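Local coordinates for protein endo-beta-1,2-glucanase (Talaromyces funiculosus, PDB 6IMV) that hydrolyses internal linkages of beta-1,2-glucans as an endo-acting glycoside hydrolase and binds sophorose, at residues Y285-V290 / S335-V340; G298-S303 / T374-D379; R329-N334 / P341-S346. All coordinates share one frame; numbering follows the deposited sequence.

Contact 1: Y285-V290 / S335-V340; sequences YHIGNV and SVVTQV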
loop_
_atom_site.group_PDB
_atom_site.type_symbol
_atom_site.label_atom_id
_atom_site.label_comp_id
_atom_site.label_asym_id
_atom_site.label_seq_id
_atom_site.Cartn_x
_atom_site.Cartn_y
_atom_site.Cartn_z
ATOM N N TYR A 285 -20.708 -12.965 -0.035
ATOM C CA TYR A 285 -20.205 -13.545 -1.270
ATOM C C TYR A 285 -20.805 -14.945 -1.442
ATOM O O TYR A 285 -20.731 -15.769 -0.537
ATOM C CB TYR A 285 -18.682 -13.683 -1.265
ATOM C CG TYR A 285 -18.151 -14.317 -2.524
ATOM C CD1 TYR A 285 -17.797 -13.553 -3.623
ATOM C CD2 TYR A 285 -18.062 -15.694 -2.642
ATOM C CE1 TYR A 285 -17.331 -14.139 -4.790
ATOM C CE2 TYR A 285 -17.625 -16.296 -3.810
ATOM C CZ TYR A 285 -17.253 -15.519 -4.884
ATOM O OH TYR A 285 -16.803 -16.130 -6.020
ATOM N N HIS A 286 -21.382 -15.212 -2.613
ATOM C CA HIS A 286 -21.958 -16.522 -2.889
ATOM C C HIS A 286 -22.054 -16.713 -4.399
ATOM O O HIS A 286 -22.894 -16.098 -5.038
ATOM C CB HIS A 286 -23.319 -16.695 -2.186
ATOM C CG HIS A 286 -23.775 -18.116 -2.085
ATOM N ND1 HIS A 286 -25.073 -18.447 -1.747
ATOM C CD2 HIS A 286 -23.120 -19.288 -2.263
ATOM C CE1 HIS A 286 -25.204 -19.761 -1.727
ATOM N NE2 HIS A 286 -24.021 -20.301 -2.045
ATOM N N ILE A 287 -21.130 -17.515 -4.938
ATOM C CA ILE A 287 -21.103 -17.885 -6.349
ATOM C C ILE A 287 -20.810 -19.383 -6.442
ATOM O O ILE A 287 -19.895 -19.887 -5.790
ATOM C CB ILE A 287 -20.094 -17.033 -7.144
ATOM C CG1 ILE A 287 -20.524 -15.564 -7.191
ATOM C CG2 ILE A 287 -19.898 -17.596 -8.547
ATOM C CD1 ILE A 287 -19.555 -14.665 -7.912
ATOM N N GLY A 288 -21.603 -20.077 -7.267
ATOM C CA GLY A 288 -21.542 -21.532 -7.396
ATOM C C GLY A 288 -21.575 -22.194 -6.032
ATOM O O GLY A 288 -22.442 -21.872 -5.209
ATOM N N ASN A 289 -20.586 -23.058 -5.772
ATOM C CA ASN A 289 -20.502 -23.845 -4.546
ATOM C C ASN A 289 -19.641 -23.138 -3.486
ATOM O O ASN A 289 -19.259 -23.750 -2.490
ATOM C CB ASN A 289 -19.957 -25.250 -4.826
ATOM C CG ASN A 289 -18.553 -25.253 -5.392
ATOM O OD1 ASN A 289 -17.942 -24.208 -5.593
ATOM N ND2 ASN A 289 -18.045 -26.431 -5.708
ATOM N N VAL A 290 -19.335 -21.851 -3.692
ATOM C CA VAL A 290 -18.487 -21.102 -2.757
ATOM C C VAL A 290 -19.372 -20.120 -1.992
ATOM O O VAL A 290 -19.871 -19.174 -2.573
ATOM C CB VAL A 290 -17.325 -20.369 -3.458
ATOM C CG1 VAL A 290 -16.533 -19.516 -2.476
ATOM C CG2 VAL A 290 -16.394 -21.325 -4.189
ATOM N N SER A 335 -11.544 -16.770 -7.157
ATOM C CA SER A 335 -10.692 -16.971 -8.316
ATOM C C SER A 335 -10.738 -18.432 -8.790
ATOM O O SER A 335 -10.732 -18.679 -10.000
ATOM C CB SER A 335 -9.295 -16.491 -8.061
ATOM O OG SER A 335 -9.229 -15.088 -8.269
ATOM N N VAL A 336 -10.817 -19.383 -7.848
ATOM C CA VAL A 336 -10.975 -20.799 -8.187
ATOM C C VAL A 336 -12.315 -20.998 -8.912
ATOM O O VAL A 336 -12.351 -21.536 -10.002
ATOM C CB VAL A 336 -10.861 -21.709 -6.945
ATOM C CG1 VAL A 336 -11.229 -23.156 -7.266
ATOM C CG2 VAL A 336 -9.470 -21.634 -6.320
ATOM N N VAL A 337 -13.418 -20.537 -8.323
ATOM C CA VAL A 337 -14.743 -20.824 -8.892
ATOM C C VAL A 337 -14.919 -20.094 -10.239
ATOM O O VAL A 337 -15.606 -20.605 -11.121
ATOM C CB VAL A 337 -15.874 -20.519 -7.887
ATOM C CG1 VAL A 337 -16.109 -19.036 -7.692
ATOM C CG2 VAL A 337 -17.170 -21.213 -8.282
ATOM N N THR A 338 -14.281 -18.929 -10.440
ATOM C CA THR A 338 -14.395 -18.214 -11.733
ATOM C C THR A 338 -13.211 -18.554 -12.651
ATOM O O THR A 338 -13.094 -17.987 -13.725
ATOM C CB THR A 338 -14.559 -16.698 -11.553
ATOM O OG1 THR A 338 -13.410 -16.143 -10.912
ATOM C CG2 THR A 338 -15.800 -16.342 -10.765
ATOM N N GLN A 339 -12.340 -19.471 -12.208
ATOM C CA GLN A 339 -11.262 -20.096 -13.008
ATOM C C GLN A 339 -10.228 -19.054 -13.454
ATOM O O GLN A 339 -9.831 -19.031 -14.617
ATOM C CB GLN A 339 -11.840 -20.850 -14.212
ATOM C CG GLN A 339 -12.675 -22.058 -13.820
ATOM C CD GLN A 339 -13.201 -22.739 -15.059
ATOM O OE1 GLN A 339 -14.209 -22.343 -15.622
ATOM N NE2 GLN A 339 -12.496 -23.755 -15.516
ATOM N N VAL A 340 -9.759 -18.242 -12.502
ATOM C CA VAL A 340 -8.752 -17.203 -12.735
ATOM C C VAL A 340 -7.449 -17.627 -12.056
ATOM O O VAL A 340 -7.442 -17.990 -10.880
ATOM C CB VAL A 340 -9.237 -15.830 -12.224
ATOM C CG1 VAL A 340 -8.214 -14.741 -12.503
ATOM C CG2 VAL A 340 -10.591 -15.453 -12.808
#
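The hydroxyl of Tyr-285, hydrogen-bonded to Asn-334 of helix 318-337, lies with its OH 3.4 Å from Val-337 CG1, near the end of the same helix. Tyr-285 belongs to the beta hairpin of strands 282-287 and 290-296, whose tight two-residue loop is a type II' turn: Val-290 N bonds Ile-287 O at 2.9 Å, and the return bond from Ile-287 N to Val-290 O (3.2 Å) completes the pair. Gly-288 sits at the first corner of the turn with phi 50°. Val-337 packs against the turn end of the hairpin, touching Tyr-285, Ile-287, Asn-289 and Val-290. Its CG1 lies between the backbone N and the carbonyl carbon (chi1 73°), which sends that methyl to Tyr-285 OH and Ile-287 CG2, while CG2 comes to 3.9 Å from Ile-287 O and passes Asn-289 OD1. Tyr-285 and Val-337 approach from opposite directions, the hydroxyl against CG1. Val-290 CG2 packs on Val-337 CB at 3.8 Å. With an alanine here, a gap is likely to open between the hairpin and the helix end, leaving Ile-287 CG2 without its methyl partner. Two residues after the valine, at Gln-339, the chain leaves the helix in a Schellman motif: Gln-339 takes a positive phi of 64°, its N bonds Val-336 O, and Val-340 N bonds Ser-335 O at 2.7 Å.

Contact 2: G298-S303 / T374-D379; sequences GYWFSS and TIQELD. With NAG (2-acetamido-2-deoxy-beta-D-glucopyranose), chain C; GLC (alpha-D-glucopyranose), chain D.
Beside the bound sugar, the loop carrying Tyr-299 and Trp-300 is tied to loop 374-379 through Gln-376. The amide NE2 of Gln-376 donates to Trp-300 O at 2.9 Å, with an N-H...O angle of 151°; it lies in the carbonyl plane, on a lone pair. The chain of Gln-376, extended beyond CG, carries the amide to the rim of the indole, where NE2 also touches Trp-300 CB at 3.6 Å and the two planes stand 79° apart. A second bond from NE2, to Gln-373 O, fixes the rotation of the amide. Tyr-299 sets CD2 over the centre of one face of the Trp-300 ring and offers one of its own faces to the glucose, whose C6 approaches Tyr-299 CG to 3.6 Å; Asp-247, Glu-250 and His-304 bond the same sugar. Farther along, Glu-377 OE1 accepts the N2-H of an N-acetylglucosamine at 3.0 Å, a nearly straight bond (162°) to a glycan of the protein itself. Loop 298-303 leads from strand 290-296 toward helix 318-337, on which Phe-301 packs through Ala-327 and Arg-331, while loop 374-379 connects strand 357-362 with strand 380-381.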
loop_
_atom_site.group_PDB
_atom_site.type_symbol
_atom_site.label_atom_id
_atom_site.label_comp_id
_atom_site.label_asym_id
_atom_site.label_seq_id
_atom_site.Cartn_x
_atom_site.Cartn_y
_atom_site.Cartn_z
ATOM N N GLY A 298 -16.800 -4.018 -0.534
ATOM C CA GLY A 298 -15.673 -3.264 -1.052
ATOM C C GLY A 298 -16.111 -2.116 -1.949
ATOM O O GLY A 298 -17.291 -1.946 -2.252
ATOM N N TYR A 299 -15.143 -1.303 -2.375
ATOM C CA TYR A 299 -15.407 -0.321 -3.403
ATOM C C TYR A 299 -15.460 -1.068 -4.743
ATOM O O TYR A 299 -16.527 -1.137 -5.385
ATOM C CB TYR A 299 -14.404 0.835 -3.340
ATOM C CG TYR A 299 -14.841 2.040 -4.132
ATOM C CD1 TYR A 299 -15.954 2.774 -3.756
ATOM C CD2 TYR A 299 -14.172 2.418 -5.283
ATOM C CE1 TYR A 299 -16.379 3.871 -4.490
ATOM C CE2 TYR A 299 -14.574 3.519 -6.023
ATOM C CZ TYR A 299 -15.685 4.242 -5.629
ATOM O OH TYR A 299 -16.078 5.315 -6.368
ATOM N N TRP A 300 -14.326 -1.666 -5.127
ATOM C CA TRP A 300 -14.265 -2.703 -6.172
ATOM C C TRP A 300 -14.037 -4.087 -5.556
ATOM O O TRP A 300 -14.194 -5.080 -6.246
ATOM C CB TRP A 300 -13.151 -2.408 -7.179
ATOM C CG TRP A 300 -13.298 -1.090 -7.864
ATOM C CD1 TRP A 300 -14.218 -0.756 -8.810
ATOM C CD2 TRP A 300 -12.483 0.077 -7.655
ATOM N NE1 TRP A 300 -14.053 0.551 -9.178
ATOM C CE2 TRP A 300 -12.982 1.081 -8.510
ATOM C CE3 TRP A 300 -11.389 0.372 -6.830
ATOM C CZ2 TRP A 300 -12.421 2.352 -8.572
ATOM C CZ3 TRP A 300 -10.836 1.630 -6.885
ATOM C CH2 TRP A 300 -11.353 2.607 -7.738
ATOM N N PHE A 301 -13.636 -4.122 -4.281
ATOM C CA PHE A 301 -13.017 -5.288 -3.616
ATOM C C PHE A 301 -11.665 -5.608 -4.274
ATOM O O PHE A 301 -11.250 -6.767 -4.330
ATOM C CB PHE A 301 -13.951 -6.503 -3.594
ATOM C CG PHE A 301 -13.842 -7.329 -2.336
ATOM C CD1 PHE A 301 -14.591 -7.002 -1.214
ATOM C CD2 PHE A 301 -12.962 -8.403 -2.257
ATOM C CE1 PHE A 301 -14.482 -7.741 -0.045
ATOM C CE2 PHE A 301 -12.859 -9.145 -1.090
ATOM C CZ PHE A 301 -13.618 -8.811 0.013
ATOM N N SER A 302 -10.992 -4.561 -4.772
ATOM C CA SER A 302 -9.571 -4.580 -5.045
ATOM C C SER A 302 -8.821 -4.791 -3.724
ATOM O O SER A 302 -9.194 -4.179 -2.702
ATOM C CB SER A 302 -9.135 -3.294 -5.703
ATOM O OG SER A 302 -7.722 -3.152 -5.670
ATOM N N SER A 303 -7.760 -5.608 -3.765
ATOM C CA SER A 303 -6.949 -5.900 -2.588
ATOM C C SER A 303 -6.436 -4.606 -1.937
ATOM O O SER A 303 -6.313 -4.542 -0.716
ATOM C CB SER A 303 -5.804 -6.830 -2.927
ATOM O OG SER A 303 -6.289 -8.076 -3.392
ATOM N N THR A 374 -19.808 -2.151 -9.587
ATOM C CA THR A 374 -19.950 -3.458 -10.230
ATOM C C THR A 374 -19.447 -3.451 -11.676
ATOM O O THR A 374 -19.305 -4.520 -12.269
ATOM C CB THR A 374 -21.404 -3.940 -10.162
ATOM O OG1 THR A 374 -22.186 -2.977 -10.876
ATOM C CG2 THR A 374 -21.869 -4.101 -8.731
ATOM N N ILE A 375 -19.195 -2.277 -12.259
ATOM C CA ILE A 375 -18.596 -2.213 -13.600
ATOM C C ILE A 375 -17.077 -2.369 -13.448
ATOM O O ILE A 375 -16.409 -1.455 -12.994
ATOM C CB ILE A 375 -18.959 -0.908 -14.338
ATOM C CG1 ILE A 375 -20.475 -0.739 -14.482
ATOM C CG2 ILE A 375 -18.252 -0.857 -15.688
ATOM C CD1 ILE A 375 -20.911 0.649 -14.919
ATOM N N GLN A 376 -16.558 -3.528 -13.853
ATOM C CA GLN A 376 -15.188 -3.928 -13.539
ATOM C C GLN A 376 -14.518 -4.532 -14.778
ATOM O O GLN A 376 -15.170 -5.168 -15.599
ATOM C CB GLN A 376 -15.167 -4.916 -12.371
ATOM C CG GLN A 376 -15.650 -4.296 -11.069
ATOM C CD GLN A 376 -15.124 -4.983 -9.825
ATOM O OE1 GLN A 376 -14.295 -5.889 -9.889
ATOM N NE2 GLN A 376 -15.641 -4.571 -8.674
ATOM N N GLU A 377 -13.209 -4.293 -14.888
ATOM C CA GLU A 377 -12.337 -4.933 -15.856
ATOM C C GLU A 377 -11.549 -6.025 -15.124
ATOM O O GLU A 377 -10.801 -5.720 -14.175
ATOM C CB GLU A 377 -11.397 -3.908 -16.502
ATOM C CG GLU A 377 -10.525 -4.524 -17.585
ATOM C CD GLU A 377 -9.602 -3.585 -18.339
ATOM O OE1 GLU A 377 -9.866 -2.376 -18.330
ATOM O OE2 GLU A 377 -8.605 -4.079 -18.929
ATOM N N LEU A 378 -11.714 -7.274 -15.584
ATOM C CA LEU A 378 -11.172 -8.466 -14.934
ATOM C C LEU A 378 -10.283 -9.273 -15.892
ATOM O O LEU A 378 -10.139 -10.487 -15.738
ATOM C CB LEU A 378 -12.353 -9.315 -14.455
ATOM C CG LEU A 378 -13.300 -8.633 -13.473
ATOM C CD1 LEU A 378 -14.443 -9.568 -13.097
ATOM C CD2 LEU A 378 -12.543 -8.166 -12.238
ATOM N N ASP A 379 -9.650 -8.610 -16.861
ATOM C CA ASP A 379 -8.795 -9.330 -17.806
ATOM C C ASP A 379 -7.329 -9.334 -17.337
ATOM O O ASP A 379 -6.536 -10.084 -17.883
ATOM C CB ASP A 379 -8.954 -8.793 -19.231
ATOM C CG ASP A 379 -8.631 -7.322 -19.394
ATOM O OD1 ASP A 379 -8.503 -6.617 -18.389
ATOM O OD2 ASP A 379 -8.503 -6.903 -20.537
HETATM C C1 NAG C . -6.346 -2.545 -21.066
HETATM C C2 NAG C . -7.459 -1.565 -21.382
HETATM C C3 NAG C . -8.547 -2.301 -22.151
HETATM C C4 NAG C . -7.976 -2.877 -23.430
HETATM C C5 NAG C . -6.732 -3.705 -23.136
HETATM C C6 NAG C . -6.026 -4.076 -24.437
HETATM C C7 NAG C . -7.554 0.153 -19.633
HETATM C C8 NAG C . -8.323 0.643 -18.441
HETATM N N2 NAG C . -8.000 -0.974 -20.174
HETATM O O3 NAG C . -9.611 -1.414 -22.449
HETATM O O4 NAG C . -8.980 -3.730 -24.003
HETATM O O5 NAG C . -5.800 -3.010 -22.297
HETATM O O6 NAG C . -4.942 -4.941 -24.120
HETATM O O7 NAG C . -6.586 0.751 -20.070
HETATM C C1 GLC D . -10.522 6.444 -4.697
HETATM C C2 GLC D . -9.135 6.172 -4.159
HETATM C C3 GLC D . -8.932 4.687 -3.917
HETATM C C4 GLC D . -9.980 4.186 -2.939
HETATM C C5 GLC D . -11.369 4.494 -3.500
HETATM C C6 GLC D . -12.464 4.147 -2.494
HETATM O O1 GLC D . -10.563 5.852 -6.013
HETATM O O2 GLC D . -8.191 6.611 -5.147
HETATM O O3 GLC D . -7.635 4.414 -3.390
HETATM O O4 GLC D . -9.786 2.787 -2.695
HETATM O O5 GLC D . -11.489 5.886 -3.818
HETATM O O6 GLC D . -12.325 4.925 -1.301
#

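Contact 3: R329-N334 / P341-S346; sequences RARTCN and PGMFAS
This is a buried, mostly apolar contact in which Met-343, in the loop after helix 318-337, is laid back against the side of that helix at Arg-331 and Thr-332. The thioether does the touching. Its SD rests 3.6 Å from Arg-331 O and 3.7 Å from Arg-331 CG, crossing the aliphatic part of the arginine at about a right angle, and it comes within 4.0 Å of Thr-332 CG2, whose side chain runs alongside in the same direction. Met-343 is extended as far as SD and then bends (chi3 -73°), which turns CE off the line of the chain and leaves SD as the atom nearest the helix. Thr-389 and Trp-400 of the helices 387-392 and 394-405 touch both Met-343 and Thr-332, so the Met-343 side chain is packed among three helices.

The polar end of Arg-331 bypasses the methionine. Its chain bends at chi3, and NH1 donates to a water at 2.9 Å that lies in the guanidinium plane; this water in turn donates to Phe-344 O at 2.7 Å, a bridge between segments 329-334 and 341-346, which have no direct hydrogen bond to each other. NH2 forms a salt bridge with Glu-328, one turn earlier, so the buried charge probably has its main compensation on its own helix. Thr-332 OG1 bonds back to Glu-328 O, also one turn earlier. The arrangement is that of a helix-loop-strand connection: after the helix ends, the chain doubles back across its flank before entering strand 347-352.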
loop_
_atom_site.group_PDB
_atom_site.type_symbol
_atom_site.label_atom_id
_atom_site.label_comp_id
_atom_site.label_asym_id
_atom_site.label_seq_id
_atom_site.Cartn_x
_atom_site.Cartn_y
_atom_site.Cartn_z
ATOM N N ARG A 329 -11.048 -15.713 2.301
ATOM C CA ARG A 329 -11.801 -16.893 1.890
ATOM C C ARG A 329 -12.492 -16.591 0.555
ATOM O O ARG A 329 -12.422 -17.376 -0.384
ATOM C CB ARG A 329 -12.868 -17.273 2.924
ATOM C CG ARG A 329 -12.331 -17.603 4.308
ATOM C CD ARG A 329 -13.465 -17.868 5.276
ATOM N NE ARG A 329 -13.089 -17.559 6.642
ATOM C CZ ARG A 329 -12.359 -18.350 7.412
ATOM N NH1 ARG A 329 -11.896 -19.494 6.927
ATOM N NH2 ARG A 329 -12.100 -17.990 8.657
ATOM N N ALA A 330 -13.149 -15.423 0.500
ATOM C CA ALA A 330 -13.864 -14.984 -0.682
ATOM C C ALA A 330 -12.888 -14.707 -1.833
ATOM O O ALA A 330 -13.140 -15.107 -2.980
ATOM C CB ALA A 330 -14.686 -13.765 -0.342
ATOM N N ARG A 331 -11.763 -14.045 -1.536
ATOM C CA ARG A 331 -10.858 -13.572 -2.600
ATOM C C ARG A 331 -10.206 -14.776 -3.289
ATOM O O ARG A 331 -10.169 -14.837 -4.532
ATOM C CB ARG A 331 -9.803 -12.598 -2.054
ATOM C CG ARG A 331 -9.198 -11.661 -3.094
ATOM C CD ARG A 331 -7.985 -10.885 -2.586
ATOM N NE ARG A 331 -8.198 -10.208 -1.311
ATOM C CZ ARG A 331 -8.925 -9.103 -1.141
ATOM N NH1 ARG A 331 -9.446 -8.475 -2.186
ATOM N NH2 ARG A 331 -9.156 -8.654 0.082
ATOM N N THR A 332 -9.659 -15.704 -2.490
ATOM C CA THR A 332 -8.988 -16.887 -3.038
ATOM C C THR A 332 -10.006 -17.788 -3.761
ATOM O O THR A 332 -9.786 -18.187 -4.896
ATOM C CB THR A 332 -8.197 -17.650 -1.963
ATOM O OG1 THR A 332 -9.045 -18.086 -0.900
ATOM C CG2 THR A 332 -7.073 -16.826 -1.379
ATOM N N CYS A 333 -11.124 -18.098 -3.101
ATOM C CA CYS A 333 -12.079 -19.076 -3.635
ATOM C C CYS A 333 -12.856 -18.487 -4.818
ATOM O O CYS A 333 -13.240 -19.241 -5.712
ATOM C CB CYS A 333 -12.996 -19.603 -2.535
ATOM S SG CYS A 333 -12.075 -20.517 -1.269
ATOM N N ASN A 334 -13.045 -17.159 -4.848
ATOM C CA ASN A 334 -13.675 -16.486 -5.993
ATOM C C ASN A 334 -12.878 -16.789 -7.266
ATOM O O ASN A 334 -13.468 -17.024 -8.322
ATOM C CB ASN A 334 -13.796 -14.966 -5.823
ATOM C CG ASN A 334 -14.219 -14.238 -7.087
ATOM O OD1 ASN A 334 -13.417 -13.541 -7.704
ATOM N ND2 ASN A 334 -15.472 -14.381 -7.484
ATOM N N PRO A 341 -6.309 -17.619 -12.779
ATOM C CA PRO A 341 -5.026 -18.054 -12.218
ATOM C C PRO A 341 -4.289 -16.977 -11.409
ATOM O O PRO A 341 -3.063 -16.991 -11.305
ATOM C CB PRO A 341 -4.258 -18.453 -13.491
ATOM C CG PRO A 341 -4.734 -17.476 -14.520
ATOM C CD PRO A 341 -6.209 -17.301 -14.214
ATOM N N GLY A 342 -5.057 -16.078 -10.796
ATOM C CA GLY A 342 -4.548 -15.006 -9.979
ATOM C C GLY A 342 -5.693 -14.309 -9.277
ATOM O O GLY A 342 -6.840 -14.793 -9.314
ATOM N N MET A 343 -5.389 -13.171 -8.641
ATOM C CA MET A 343 -6.414 -12.364 -8.019
ATOM C C MET A 343 -6.258 -10.902 -8.476
ATOM O O MET A 343 -5.286 -10.559 -9.148
ATOM C CB MET A 343 -6.349 -12.508 -6.495
ATOM C CG MET A 343 -6.584 -13.920 -6.029
ATOM S SD MET A 343 -6.663 -14.108 -4.226
ATOM C CE MET A 343 -4.938 -13.904 -3.774
ATOM N N PHE A 344 -7.235 -10.064 -8.112
ATOM C CA PHE A 344 -7.464 -8.760 -8.726
ATOM C C PHE A 344 -7.206 -7.599 -7.751
ATOM O O PHE A 344 -7.595 -7.635 -6.579
ATOM C CB PHE A 344 -8.910 -8.679 -9.221
ATOM C CG PHE A 344 -9.219 -9.592 -10.378
ATOM C CD1 PHE A 344 -8.685 -9.342 -11.629
ATOM C CD2 PHE A 344 -10.049 -10.693 -10.213
ATOM C CE1 PHE A 344 -8.976 -10.178 -12.699
ATOM C CE2 PHE A 344 -10.342 -11.524 -11.282
ATOM C CZ PHE A 344 -9.804 -11.263 -12.524
ATOM N N ALA A 345 -6.577 -6.547 -8.288
ATOM C CA ALA A 345 -6.392 -5.279 -7.608
ATOM C C ALA A 345 -6.139 -4.180 -8.649
ATOM O O ALA A 345 -5.689 -4.464 -9.767
ATOM C CB ALA A 345 -5.247 -5.384 -6.623
ATOM N N SER A 346 -6.451 -2.936 -8.286
ATOM C CA SER A 346 -6.136 -1.782 -9.110
ATOM C C SER A 346 -4.666 -1.873 -9.548
ATOM O O SER A 346 -3.768 -2.117 -8.721
ATOM C CB SER A 346 -6.408 -0.487 -8.375
ATOM O OG SER A 346 -7.726 -0.455 -7.845
HETATM O O HOH W 1 -9.486 -8.738 -5.035
#

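Overall arrangement
Contacts 1 and 3 share helix 318-337 but use it differently. Contact 1 lies at the surface, its centre about 26 Å from the centre of the chain, where one valine at the helix end meets a hairpin turn; contact 3, the only buried one, has a methionine sulfur, a water and an internally paired arginine. They are joined through Tyr-285 with Asn-334 and through Ser-335 with Gly-342. Contact 2, also a surface contact, joins two irregular loops by a side-chain-to-backbone bond and is the one whose residues touch bound sugar. It meets contact 3 where Ser-302 OG bonds Ser-346 N, but does not touch contact 1, whose nearest atoms are about 6 Å away.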